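Putative cell adhesion protein (Bacteroides thetaiotaomicron, PDB 4DGU) is probably a fimbrillin-like pilus component with a role in cell adhesion, and binds zinc ions. Local coordinates at residues A[17-22]-A[120-125]; A[80-85]-A[107-112]; A[148-153]-A[198-203]; A[130-135]-A[226-231]; A[99-104]-A[156-161]. All blocks are in the same frame, centred on the assembly; numbering follows the deposited sequence.

Contact 1: A[17-22]-A[120-125]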
# COMPACT_ATOMS: atom_id res chain seq x y z
N SER A 17 1.15 -30.05 23.00
CA SER A 17 0.05 -29.10 22.91
C SER A 17 0.20 -28.35 21.60
O SER A 17 1.32 -28.04 21.18
CB SER A 17 -0.02 -28.18 24.13
OG SER A 17 0.91 -27.11 24.04
N ILE A 18 -0.92 -28.12 20.91
CA ILE A 18 -0.96 -27.46 19.59
C ILE A 18 -1.20 -25.98 19.75
O ILE A 18 -2.29 -25.55 20.11
CB ILE A 18 -2.03 -28.13 18.67
CG1 ILE A 18 -1.87 -29.67 18.61
CG2 ILE A 18 -2.06 -27.47 17.26
CD1 ILE A 18 -0.45 -30.20 18.14
N ASP A 19 -0.19 -25.19 19.45
CA ASP A 19 -0.30 -23.74 19.55
C ASP A 19 -0.03 -23.13 18.19
O ASP A 19 0.21 -23.86 17.23
CB ASP A 19 0.67 -23.21 20.64
CG ASP A 19 0.21 -23.42 22.08
OD1 ASP A 19 -1.02 -23.59 22.31
OD2 ASP A 19 1.07 -23.35 22.98
N ASP A 20 -0.12 -21.79 18.07
CA ASP A 20 0.10 -21.08 16.80
C ASP A 20 1.37 -20.28 16.83
O ASP A 20 1.72 -19.74 17.86
CB ASP A 20 -1.08 -20.13 16.53
CG ASP A 20 -2.39 -20.86 16.33
OD1 ASP A 20 -2.56 -21.50 15.28
OD2 ASP A 20 -3.26 -20.77 17.22
N ALA A 21 2.05 -20.16 15.68
CA ALA A 21 3.24 -19.32 15.57
C ALA A 21 2.81 -17.85 15.56
O ALA A 21 1.71 -17.53 15.07
CB ALA A 21 4.02 -19.64 14.32
N LEU A 22 3.66 -16.99 16.13
CA LEU A 22 3.42 -15.56 16.20
C LEU A 22 3.95 -14.80 15.02
O LEU A 22 5.00 -15.09 14.46
CB LEU A 22 4.09 -14.92 17.43
CG LEU A 22 3.77 -15.43 18.80
CD1 LEU A 22 4.77 -14.91 19.78
CD2 LEU A 22 2.36 -15.10 19.16
N ASN A 120 5.36 -30.89 29.32
CA ASN A 120 4.65 -30.53 28.11
C ASN A 120 5.53 -29.77 27.14
O ASN A 120 6.37 -28.97 27.55
CB ASN A 120 3.39 -29.70 28.44
CG ASN A 120 2.47 -29.51 27.26
OD1 ASN A 120 2.42 -28.44 26.63
ND2 ASN A 120 1.77 -30.57 26.89
N VAL A 121 5.34 -30.05 25.85
CA VAL A 121 6.06 -29.42 24.75
C VAL A 121 5.01 -28.74 23.86
O VAL A 121 4.12 -29.41 23.35
CB VAL A 121 6.97 -30.44 24.01
CG1 VAL A 121 7.50 -29.89 22.68
CG2 VAL A 121 8.12 -30.91 24.90
N SER A 122 5.08 -27.40 23.73
CA SER A 122 4.13 -26.65 22.89
C SER A 122 4.67 -26.43 21.49
O SER A 122 5.63 -25.68 21.32
CB SER A 122 3.80 -25.30 23.52
OG SER A 122 3.38 -25.46 24.87
N LEU A 123 4.06 -27.07 20.50
CA LEU A 123 4.43 -26.90 19.11
C LEU A 123 3.72 -25.68 18.55
O LEU A 123 2.49 -25.62 18.62
CB LEU A 123 4.09 -28.16 18.26
CG LEU A 123 4.98 -29.37 18.43
CD1 LEU A 123 4.32 -30.56 17.83
CD2 LEU A 123 6.34 -29.17 17.75
N LYS A 124 4.51 -24.73 17.99
CA LYS A 124 4.02 -23.47 17.40
C LYS A 124 3.89 -23.65 15.89
O LYS A 124 4.88 -23.56 15.14
CB LYS A 124 4.93 -22.26 17.74
CG LYS A 124 5.28 -22.10 19.23
CD LYS A 124 4.18 -21.47 20.04
CE LYS A 124 4.69 -20.83 21.31
NZ LYS A 124 5.27 -19.47 21.07
N PHE A 125 2.64 -23.92 15.44
CA PHE A 125 2.38 -24.16 14.04
C PHE A 125 2.15 -22.90 13.19
O PHE A 125 1.38 -21.99 13.54
CB PHE A 125 1.17 -25.08 13.88
CG PHE A 125 1.51 -26.54 14.12
CD1 PHE A 125 1.44 -27.08 15.40
CD2 PHE A 125 1.90 -27.36 13.06
CE1 PHE A 125 1.74 -28.43 15.61
CE2 PHE A 125 2.21 -28.71 13.28
CZ PHE A 125 2.13 -29.23 14.55
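I18 and F125 meet on the inner face of a parallel strand pair, their side chains crossing obliquely with CD1 of I18 3.8 Å from CE1 of F125. The isoleucine's CG2, anti to its backbone N, reaches the same ring at CD1 of F125. L123 points to this face too, and I40 and A81 pack against F125, so bulky apolar residues suit the place. The backbone O of D19 lies in plane at the ring edge of F125 and accepts a hydrogen bond from F125 N at 3.0 Å. D19 N gives its hydrogen to L123 O at 2.8 Å, and A21 N bonds to F125 O just past the strand.

The opposite face is looser and polar. OG of S17 and OG of S122 lie 3.1 Å apart, small groups that fit a partly exposed surface. K124, bent at chi2 (-79°), brings its CD within 4.0 Å of CB of D19. Its NZ nevertheless stays 6.0 Å from OD2 of D19, so no salt bridge forms. The backbone and the apolar face thus hold the pairing, which probably leaves the carboxylate of D19 available for the zinc it is known to bind.

Contact 2: A[80-85]-A[107-112]. With ZN (zinc ion), chain D.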
# COMPACT_ATOMS: atom_id res chain seq x y z
N TYR A 80 10.36 -30.46 15.33
CA TYR A 80 9.81 -30.08 14.04
C TYR A 80 8.64 -30.97 13.76
O TYR A 80 8.73 -32.17 14.00
CB TYR A 80 10.85 -30.20 12.93
CG TYR A 80 12.06 -29.33 13.15
CD1 TYR A 80 12.04 -27.98 12.82
CD2 TYR A 80 13.22 -29.84 13.73
CE1 TYR A 80 13.15 -27.16 13.02
CE2 TYR A 80 14.35 -29.04 13.93
CZ TYR A 80 14.31 -27.70 13.57
OH TYR A 80 15.39 -26.87 13.79
N ALA A 81 7.53 -30.42 13.26
CA ALA A 81 6.35 -31.24 13.00
C ALA A 81 5.62 -30.82 11.74
O ALA A 81 5.50 -29.63 11.45
CB ALA A 81 5.41 -31.18 14.20
N HIS A 82 5.08 -31.81 11.01
CA HIS A 82 4.26 -31.62 9.81
C HIS A 82 2.84 -32.10 10.07
O HIS A 82 2.65 -33.14 10.69
CB HIS A 82 4.83 -32.38 8.60
CG HIS A 82 6.09 -31.79 8.04
ND1 HIS A 82 6.06 -30.84 7.04
CD2 HIS A 82 7.37 -32.05 8.38
CE1 HIS A 82 7.33 -30.55 6.79
NE2 HIS A 82 8.16 -31.25 7.57
N TYR A 83 1.86 -31.31 9.62
CA TYR A 83 0.45 -31.65 9.66
C TYR A 83 -0.19 -31.27 8.33
O TYR A 83 -0.12 -30.12 7.95
CB TYR A 83 -0.34 -31.04 10.83
CG TYR A 83 -1.77 -31.53 10.80
CD1 TYR A 83 -2.09 -32.83 11.19
CD2 TYR A 83 -2.79 -30.75 10.24
CE1 TYR A 83 -3.39 -33.32 11.06
CE2 TYR A 83 -4.09 -31.23 10.11
CZ TYR A 83 -4.39 -32.52 10.53
OH TYR A 83 -5.67 -33.00 10.40
N PRO A 84 -0.83 -32.22 7.61
CA PRO A 84 -0.99 -33.66 7.93
C PRO A 84 0.36 -34.42 7.95
O PRO A 84 1.37 -33.89 7.47
CB PRO A 84 -1.91 -34.16 6.81
CG PRO A 84 -2.57 -32.93 6.24
CD PRO A 84 -1.50 -31.88 6.35
N ALA A 85 0.39 -35.65 8.51
CA ALA A 85 1.60 -36.48 8.59
C ALA A 85 2.22 -36.78 7.20
O ALA A 85 1.50 -36.84 6.20
CB ALA A 85 1.29 -37.79 9.30
N HIS A 107 -1.44 -27.32 4.80
CA HIS A 107 -0.21 -27.90 5.28
C HIS A 107 0.40 -26.97 6.30
O HIS A 107 0.59 -25.77 6.05
CB HIS A 107 0.76 -28.20 4.14
CG HIS A 107 0.33 -29.39 3.33
ND1 HIS A 107 0.51 -30.69 3.80
CD2 HIS A 107 -0.33 -29.44 2.15
CE1 HIS A 107 -0.02 -31.48 2.89
NE2 HIS A 107 -0.54 -30.77 1.88
N LEU A 108 0.61 -27.51 7.50
CA LEU A 108 1.13 -26.79 8.66
C LEU A 108 2.47 -27.37 9.09
O LEU A 108 2.74 -28.58 8.95
CB LEU A 108 0.11 -26.80 9.84
CG LEU A 108 -1.42 -26.87 9.49
CD1 LEU A 108 -2.25 -27.10 10.73
CD2 LEU A 108 -1.90 -25.62 8.84
N PHE A 109 3.34 -26.48 9.56
CA PHE A 109 4.66 -26.82 10.03
C PHE A 109 4.88 -26.15 11.37
O PHE A 109 4.68 -24.95 11.50
CB PHE A 109 5.74 -26.42 9.01
CG PHE A 109 7.12 -26.85 9.42
CD1 PHE A 109 7.50 -28.18 9.33
CD2 PHE A 109 8.02 -25.94 9.97
CE1 PHE A 109 8.76 -28.59 9.74
CE2 PHE A 109 9.28 -26.35 10.37
CZ PHE A 109 9.65 -27.67 10.24
N GLY A 110 5.23 -26.96 12.37
CA GLY A 110 5.43 -26.47 13.73
C GLY A 110 6.82 -26.71 14.25
O GLY A 110 7.53 -27.61 13.78
N THR A 111 7.25 -25.87 15.20
CA THR A 111 8.54 -25.99 15.87
C THR A 111 8.33 -25.73 17.34
O THR A 111 7.38 -25.04 17.73
CB THR A 111 9.65 -25.07 15.29
OG1 THR A 111 9.34 -23.72 15.58
CG2 THR A 111 9.83 -25.19 13.79
N ALA A 112 9.22 -26.27 18.15
CA ALA A 112 9.26 -26.07 19.58
C ALA A 112 10.68 -26.15 20.05
O ALA A 112 11.50 -26.80 19.40
CB ALA A 112 8.40 -27.11 20.28
ZN ZN D . -1.64 -31.59 0.21
O HOH W 1 3.56 -29.50 6.27
O HOH W 2 2.12 -31.70 5.92
O HOH W 3 -0.12 -32.01 -1.43
O HOH W 4 -3.04 -29.97 -0.46
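P84, which follows a cis peptide bond, sets its CD 3.5 Å from ND1 of H107, a histidine whose NE2 binds a zinc ion at 2.2 Å. The two side chains cross at about a right angle. ND1 of H107 donates to a water in its ring plane, and that water donates to P84 O; the proton on ND1 leaves NE2 for the metal. Two further waters bind the zinc.

Beyond this end the strands run antiparallel, with A81–G110 and Y83–L108 as hydrogen-bonded pairs; L108 N reaches Y83 O at 2.7 Å. Between them, H82 and F109 form an oblique aromatic pair, planes at 59°, in which CD1 of F109 sits 3.5 Å above the imidazole face, toward its rim. Further round, CZ of F109 lies 3.5 Å from CD1 of Y80, a ring that also meets CG2 of T111. NE2 of H82 is hydrogen-bonded to L160 O, while its ND1 shares a water with L108 O. An alanine at H82 would probably leave L160 O without this partner and open a gap beside F109.

Histidine suits both places, since it offers a flat aromatic face for packing and two ring nitrogens for polar partners: one imidazole bonds L160 O directly and reaches L108 O through a water, the other carries a metal at the strand end.

Contact 3: A[148-153]-A[198-203]. With ZN (zinc ion), chain F.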
# COMPACT_ATOMS: atom_id res chain seq x y z
N VAL A 148 -17.73 -20.48 -7.10
CA VAL A 148 -16.57 -19.60 -7.10
C VAL A 148 -15.34 -20.46 -7.38
O VAL A 148 -15.08 -21.43 -6.67
CB VAL A 148 -16.40 -18.77 -5.77
CG1 VAL A 148 -15.26 -17.76 -5.89
CG2 VAL A 148 -17.70 -18.07 -5.38
N GLU A 149 -14.59 -20.08 -8.43
CA GLU A 149 -13.37 -20.78 -8.83
C GLU A 149 -12.20 -19.81 -8.97
O GLU A 149 -12.40 -18.66 -9.33
CB GLU A 149 -13.59 -21.49 -10.17
CG GLU A 149 -14.66 -22.56 -10.19
CD GLU A 149 -14.88 -23.14 -11.57
OE1 GLU A 149 -15.41 -22.41 -12.45
OE2 GLU A 149 -14.49 -24.31 -11.80
N LEU A 150 -10.98 -20.30 -8.73
CA LEU A 150 -9.75 -19.53 -8.93
C LEU A 150 -8.85 -20.25 -9.92
O LEU A 150 -8.82 -21.48 -9.91
CB LEU A 150 -8.98 -19.33 -7.61
CG LEU A 150 -9.64 -18.55 -6.50
CD1 LEU A 150 -8.75 -18.56 -5.26
CD2 LEU A 150 -10.00 -17.10 -6.94
N SER A 151 -8.13 -19.51 -10.75
CA SER A 151 -7.20 -20.11 -11.71
C SER A 151 -5.79 -19.72 -11.25
O SER A 151 -5.34 -18.58 -11.46
CB SER A 151 -7.49 -19.67 -13.14
OG SER A 151 -6.48 -20.14 -14.01
N LEU A 152 -5.14 -20.67 -10.55
CA LEU A 152 -3.82 -20.50 -9.95
C LEU A 152 -2.94 -21.72 -10.17
O LEU A 152 -3.42 -22.77 -10.56
CB LEU A 152 -3.98 -20.28 -8.44
CG LEU A 152 -4.66 -19.00 -7.98
CD1 LEU A 152 -4.94 -19.05 -6.50
CD2 LEU A 152 -3.83 -17.76 -8.35
N LYS A 153 -1.65 -21.59 -9.87
CA LYS A 153 -0.71 -22.68 -9.97
C LYS A 153 -0.95 -23.60 -8.76
O LYS A 153 -1.09 -23.14 -7.62
CB LYS A 153 0.72 -22.14 -10.07
CG LYS A 153 0.94 -21.42 -11.40
CD LYS A 153 2.18 -20.55 -11.43
CE LYS A 153 2.11 -19.53 -12.55
NZ LYS A 153 1.89 -20.14 -13.89
N GLU A 198 -5.02 -9.29 -12.44
CA GLU A 198 -4.95 -10.66 -12.97
C GLU A 198 -6.33 -11.28 -12.78
O GLU A 198 -6.86 -11.28 -11.67
CB GLU A 198 -3.82 -11.48 -12.28
CG GLU A 198 -3.29 -12.68 -13.06
CD GLU A 198 -2.09 -13.44 -12.46
OE1 GLU A 198 -1.49 -12.98 -11.46
OE2 GLU A 198 -1.74 -14.50 -13.03
N GLU A 199 -6.95 -11.71 -13.90
CA GLU A 199 -8.31 -12.26 -13.93
C GLU A 199 -8.29 -13.72 -13.54
O GLU A 199 -8.60 -14.58 -14.36
CB GLU A 199 -8.93 -12.06 -15.31
CG GLU A 199 -8.78 -10.64 -15.83
CD GLU A 199 -9.32 -10.40 -17.22
OE1 GLU A 199 -10.05 -11.28 -17.74
OE2 GLU A 199 -8.99 -9.35 -17.82
N ILE A 200 -7.97 -13.99 -12.28
CA ILE A 200 -7.82 -15.33 -11.75
C ILE A 200 -9.16 -15.97 -11.33
O ILE A 200 -9.28 -17.18 -11.38
CB ILE A 200 -6.77 -15.41 -10.60
CG1 ILE A 200 -7.12 -14.51 -9.42
CG2 ILE A 200 -5.37 -15.10 -11.12
CD1 ILE A 200 -6.68 -15.10 -8.06
N GLY A 201 -10.14 -15.17 -10.96
CA GLY A 201 -11.39 -15.70 -10.48
C GLY A 201 -12.59 -15.61 -11.39
O GLY A 201 -12.65 -14.79 -12.32
N THR A 202 -13.55 -16.49 -11.12
CA THR A 202 -14.84 -16.58 -11.81
C THR A 202 -15.91 -16.96 -10.81
O THR A 202 -15.67 -17.74 -9.90
CB THR A 202 -14.84 -17.56 -13.02
OG1 THR A 202 -14.29 -18.83 -12.67
CG2 THR A 202 -14.12 -17.03 -14.23
N ILE A 203 -17.10 -16.37 -10.99
CA ILE A 203 -18.29 -16.67 -10.21
C ILE A 203 -19.38 -17.05 -11.22
O ILE A 203 -19.66 -16.29 -12.16
CB ILE A 203 -18.72 -15.58 -9.19
CG1 ILE A 203 -20.01 -16.01 -8.45
CG2 ILE A 203 -18.84 -14.19 -9.80
CD1 ILE A 203 -20.18 -15.45 -7.13
ZN ZN F . -10.55 -8.41 -19.00
O HOH W 5 -12.75 -8.45 -18.36
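An antiparallel pairing between E149 and T202 marks where strand 201-204 joins strand 147-159, just after a zinc-binding turn. E149 N donates to T202 O at 3.0 Å with a nearly straight N-H...O angle of 173°, and T202 N returns a bond to E149 O.

An inverse gamma turn centred on E199 leads the chain in. OE2 of E199 binds zinc at 2.2 Å beside a water, and E137 of the second subunit binds the same metal; OE1 of E199 makes a salt bridge to K211.

On the partly exposed face, OG1 of T202 comes 3.7 Å from CB of E149, where short and long polar side chains can share the surface. On the other face V148 CG2 meets I203 CD1, and G201 lies against L150: a CB there would lie close to CD2 of L150, so glycine probably eases the packing. I200 wedges in next. Its CG1 stands between backbone N and carbonyl carbon (chi1 59°), and CD1 of I200 touches CD2 of L152 at 3.9 Å and CD2 of L150 at 4.0 Å. I200 O takes the hydrogen of S151 N at 2.7 Å, extending the pairing beyond the strand.

Contact 4: A[130-135]-A[226-231]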
# COMPACT_ATOMS: atom_id res chain seq x y z
N VAL A 130 -2.17 -21.22 1.84
CA VAL A 130 -2.93 -19.98 1.95
C VAL A 130 -4.45 -20.28 1.92
O VAL A 130 -4.95 -20.64 0.86
CB VAL A 130 -2.50 -18.95 0.83
CG1 VAL A 130 -3.28 -17.63 0.92
CG2 VAL A 130 -0.99 -18.68 0.87
N PRO A 131 -5.20 -20.15 3.04
CA PRO A 131 -6.66 -20.39 2.98
C PRO A 131 -7.38 -19.32 2.16
O PRO A 131 -6.94 -18.16 2.07
CB PRO A 131 -7.12 -20.33 4.44
CG PRO A 131 -5.92 -20.24 5.27
CD PRO A 131 -4.79 -19.77 4.41
N VAL A 132 -8.48 -19.73 1.55
CA VAL A 132 -9.32 -18.86 0.72
C VAL A 132 -10.71 -18.79 1.35
O VAL A 132 -11.34 -19.82 1.59
CB VAL A 132 -9.38 -19.33 -0.77
CG1 VAL A 132 -10.10 -18.29 -1.63
CG2 VAL A 132 -7.99 -19.63 -1.33
N ILE A 133 -11.18 -17.56 1.63
CA ILE A 133 -12.52 -17.36 2.20
C ILE A 133 -13.38 -16.56 1.23
O ILE A 133 -12.90 -15.59 0.64
CB ILE A 133 -12.52 -16.73 3.62
CG1 ILE A 133 -11.86 -15.33 3.66
CG2 ILE A 133 -11.85 -17.69 4.63
CD1 ILE A 133 -12.09 -14.59 4.94
N ILE A 134 -14.64 -16.98 1.08
CA ILE A 134 -15.63 -16.29 0.24
C ILE A 134 -16.51 -15.45 1.14
O ILE A 134 -17.17 -15.96 2.06
CB ILE A 134 -16.50 -17.22 -0.67
CG1 ILE A 134 -15.66 -18.31 -1.37
CG2 ILE A 134 -17.31 -16.37 -1.71
CD1 ILE A 134 -16.53 -19.46 -1.99
N LEU A 135 -16.52 -14.14 0.87
CA LEU A 135 -17.31 -13.20 1.66
C LEU A 135 -18.29 -12.44 0.80
O LEU A 135 -18.04 -12.21 -0.39
CB LEU A 135 -16.39 -12.20 2.41
CG LEU A 135 -15.19 -12.79 3.16
CD1 LEU A 135 -14.13 -11.75 3.39
CD2 LEU A 135 -15.61 -13.47 4.44
N LEU A 226 -6.43 -15.23 1.69
CA LEU A 226 -6.98 -14.71 0.46
C LEU A 226 -8.48 -14.58 0.61
O LEU A 226 -9.13 -15.52 1.06
CB LEU A 226 -6.61 -15.69 -0.67
CG LEU A 226 -6.48 -15.14 -2.10
CD1 LEU A 226 -5.49 -13.93 -2.17
CD2 LEU A 226 -6.06 -16.27 -3.02
N SER A 227 -9.03 -13.42 0.31
CA SER A 227 -10.47 -13.23 0.40
C SER A 227 -11.07 -12.93 -0.96
O SER A 227 -10.49 -12.20 -1.77
CB SER A 227 -10.85 -12.15 1.40
OG SER A 227 -10.32 -10.88 1.04
N VAL A 228 -12.18 -13.59 -1.24
CA VAL A 228 -12.96 -13.37 -2.43
C VAL A 228 -14.19 -12.62 -1.92
O VAL A 228 -14.97 -13.19 -1.16
CB VAL A 228 -13.28 -14.67 -3.22
CG1 VAL A 228 -14.17 -14.40 -4.42
CG2 VAL A 228 -12.00 -15.39 -3.65
N ARG A 229 -14.26 -11.31 -2.23
CA ARG A 229 -15.35 -10.41 -1.80
C ARG A 229 -16.30 -10.07 -2.96
O ARG A 229 -15.98 -9.25 -3.82
CB ARG A 229 -14.80 -9.13 -1.15
CG ARG A 229 -15.73 -8.57 -0.06
CD ARG A 229 -14.97 -7.81 1.02
NE ARG A 229 -14.03 -6.82 0.47
CZ ARG A 229 -12.71 -6.90 0.57
NH1 ARG A 229 -12.14 -7.90 1.23
NH2 ARG A 229 -11.94 -5.96 0.02
N LEU A 230 -17.44 -10.76 -2.99
CA LEU A 230 -18.47 -10.65 -4.01
C LEU A 230 -19.34 -9.43 -3.79
O LEU A 230 -19.75 -9.16 -2.67
CB LEU A 230 -19.37 -11.92 -4.04
CG LEU A 230 -18.68 -13.28 -3.92
CD1 LEU A 230 -19.70 -14.39 -3.73
CD2 LEU A 230 -17.79 -13.54 -5.09
N SER A 231 -19.61 -8.68 -4.88
CA SER A 231 -20.47 -7.50 -4.90
C SER A 231 -20.72 -7.04 -6.32
O SER A 231 -20.10 -7.54 -7.27
CB SER A 231 -19.87 -6.34 -4.10
OG SER A 231 -18.75 -5.78 -4.75
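Five backbone hydrogen bonds tie V130–L135 to L226–L230, passing back and forth as parallel strands require. L226 N donates to P131 O, and I133 N answers to L226 O; V228 takes the same double part between I133 and L135, with L135 N reaching V228 O at 2.7 Å and an N-H...O angle of 176°. L230 N closes the series on L135 O at 3.0 Å. P131, which has no N-H to give, takes part through its oxygen. The two segments run 16° from parallel.

Apolar contacts fill both faces. On the one bearing I134 and V228, CG2 of I134 lies 3.7 Å from CD1 of L230, and CG1 of V132 lies 4.0 Å from CG2 of V228. Beta-branched residues suit this extended backbone, and their methyl groups meet V148 and L150 of strand 147-159. On the other face CB of S227 receives CG1 of I133 at 4.0 Å and CD1 of L135 at 3.9 Å; the small serine meets both larger side chains, its OG making a weak hydrogen bond to D240 O of the second subunit.

Charge enters at R229. Its NH2 makes a salt bridge with D240 of the second subunit, while its NE has a long, weak ion pair with D139. Residues 226-230 also pair antiparallel with a strand of that second subunit, so one sheet spans both chains. Two sheets packed through aliphatic side chains are typical of a beta sandwich, consistent with the Transthyretin clan to which the fimbrillin-like family belongs.

Contact 5: A[99-104]-A[156-161]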
# COMPACT_ATOMS: atom_id res chain seq x y z
N ARG A 99 9.89 -32.28 -0.92
CA ARG A 99 8.83 -33.13 -1.49
C ARG A 99 7.93 -32.29 -2.38
O ARG A 99 7.87 -31.08 -2.22
CB ARG A 99 8.01 -33.86 -0.40
CG ARG A 99 7.17 -32.95 0.48
CD ARG A 99 6.09 -33.68 1.24
NE ARG A 99 5.42 -32.76 2.17
CZ ARG A 99 4.32 -33.03 2.88
NH1 ARG A 99 3.75 -34.22 2.80
NH2 ARG A 99 3.79 -32.10 3.66
N TYR A 100 7.22 -32.94 -3.32
CA TYR A 100 6.31 -32.22 -4.19
C TYR A 100 4.94 -32.17 -3.55
O TYR A 100 4.49 -33.15 -2.98
CB TYR A 100 6.26 -32.83 -5.59
CG TYR A 100 7.62 -32.91 -6.24
CD1 TYR A 100 8.27 -31.77 -6.70
CD2 TYR A 100 8.28 -34.14 -6.38
CE1 TYR A 100 9.52 -31.84 -7.31
CE2 TYR A 100 9.53 -34.22 -6.97
CZ TYR A 100 10.15 -33.07 -7.44
OH TYR A 100 11.40 -33.14 -8.03
N LEU A 101 4.27 -31.03 -3.68
CA LEU A 101 2.98 -30.77 -3.08
C LEU A 101 1.97 -30.15 -4.05
O LEU A 101 2.38 -29.49 -5.02
CB LEU A 101 3.21 -29.78 -1.91
CG LEU A 101 2.62 -30.15 -0.57
CD1 LEU A 101 3.06 -31.50 -0.12
CD2 LEU A 101 3.04 -29.19 0.48
N LYS A 102 0.67 -30.31 -3.74
CA LYS A 102 -0.45 -29.73 -4.49
C LYS A 102 -1.37 -28.93 -3.54
O LYS A 102 -1.33 -29.14 -2.31
CB LYS A 102 -1.25 -30.80 -5.25
CG LYS A 102 -0.57 -31.33 -6.50
N GLY A 103 -2.16 -28.01 -4.10
CA GLY A 103 -3.13 -27.23 -3.36
C GLY A 103 -4.36 -28.03 -2.97
O GLY A 103 -4.52 -29.18 -3.38
N GLY A 104 -5.22 -27.39 -2.18
CA GLY A 104 -6.45 -27.98 -1.66
C GLY A 104 -6.38 -28.11 -0.15
O GLY A 104 -6.84 -27.23 0.58
N GLY A 156 3.82 -27.42 -6.36
CA GLY A 156 5.00 -26.82 -5.77
C GLY A 156 5.87 -27.82 -5.06
O GLY A 156 5.61 -29.02 -5.06
N THR A 157 6.89 -27.30 -4.39
CA THR A 157 7.84 -28.08 -3.63
C THR A 157 7.85 -27.58 -2.19
O THR A 157 7.92 -26.38 -1.98
CB THR A 157 9.22 -28.01 -4.31
OG1 THR A 157 9.09 -28.57 -5.62
CG2 THR A 157 10.30 -28.79 -3.55
N GLN A 158 7.83 -28.51 -1.21
CA GLN A 158 7.93 -28.17 0.19
C GLN A 158 9.30 -28.55 0.76
O GLN A 158 9.80 -29.65 0.51
CB GLN A 158 6.83 -28.82 1.02
CG GLN A 158 6.85 -28.30 2.48
CD GLN A 158 5.83 -28.91 3.38
OE1 GLN A 158 5.51 -30.09 3.28
NE2 GLN A 158 5.34 -28.13 4.32
N ASP A 159 9.88 -27.65 1.57
CA ASP A 159 11.11 -27.93 2.30
C ASP A 159 10.71 -28.69 3.57
O ASP A 159 9.94 -28.17 4.36
CB ASP A 159 11.87 -26.62 2.63
CG ASP A 159 13.26 -26.86 3.16
OD1 ASP A 159 13.38 -27.34 4.30
OD2 ASP A 159 14.23 -26.60 2.42
N LEU A 160 11.18 -29.93 3.76
CA LEU A 160 10.76 -30.74 4.91
C LEU A 160 11.38 -30.30 6.24
O LEU A 160 10.86 -30.65 7.30
CB LEU A 160 11.03 -32.23 4.66
CG LEU A 160 10.23 -32.82 3.49
CD1 LEU A 160 10.65 -34.25 3.24
CD2 LEU A 160 8.73 -32.73 3.72
N LEU A 161 12.44 -29.48 6.18
CA LEU A 161 13.15 -28.99 7.36
C LEU A 161 12.59 -27.66 7.87
O LEU A 161 12.67 -27.42 9.07
CB LEU A 161 14.65 -28.86 7.03
CG LEU A 161 15.54 -30.14 7.06
CD1 LEU A 161 14.92 -31.35 6.34
CD2 LEU A 161 16.89 -29.85 6.44
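R99 and Q158 lie side by side and point the same way, with the guanidinium and amide planes only 13° apart. NE of R99 donates to OE1 of Q158 at 2.9 Å and NH2 of R99 to the same oxygen at 2.7 Å. Both donors lie in the carbonyl plane and OE1 lies in the guanidinium plane, so two bonds grip one atom and hold both flat groups level. The amide's other end is fixed as well, NE2 of Q158 being hydrogen-bonded to G163 O. CD1 of L101 sits over the centre of one guanidinium face, 3.5 Å above its plane.

L160 crosses R99 at about a right angle, its CD2 3.6 Å from CG of R99; a long side chain with an apolar stem and a charged end suits this place. CD2 of L101 meets CB of Q158 obliquely at 3.8 Å. A leucine in place of R99 would probably leave OE1 of Q158 without its two donors and the amide less firmly held against turning.

The opposite face carries Y100 and T157, also side by side, with OG1 of T157 3.5 Å from CD1 of Y100. Behind them the backbones bond in antiparallel fashion, R99 with Q158 and L101 with G156, where L101 N reaches G156 O at 2.8 Å. The strand directions differ by 125°, a strong twist. Past the pairing, OD1 of D159 accepts L161 N in an Asx turn as the chain leaves the sheet. This is a twisted antiparallel beta pair, with an Asx turn where strand 147-159 ends, beside the zinc-bound H107.

In the fold
Contacts 2 and 4 are buried, whereas 1, 3 and 5 have a partly exposed face. Contacts 1, 2 and 4 belong to one mixed sheet: 1 and 4 share strand 120-135, their centres about 27 Å apart, and contact 2 lies next to contact 1 through K124 and T111. Contacts 3 and 5 share strand 147-159 of the other sheet. The sheets meet where contact 3 packs on contact 4 through aliphatic groups, and where 2 touches 5 through histidines, an arginine and leucines. Parallel pairs form contacts 1 and 4, antiparallel ones the rest. Contacts 1, 3 and 4 touch the second subunit; zinc binds at the ends of 2 and 3, and contact 1 holds the zinc ligand D19.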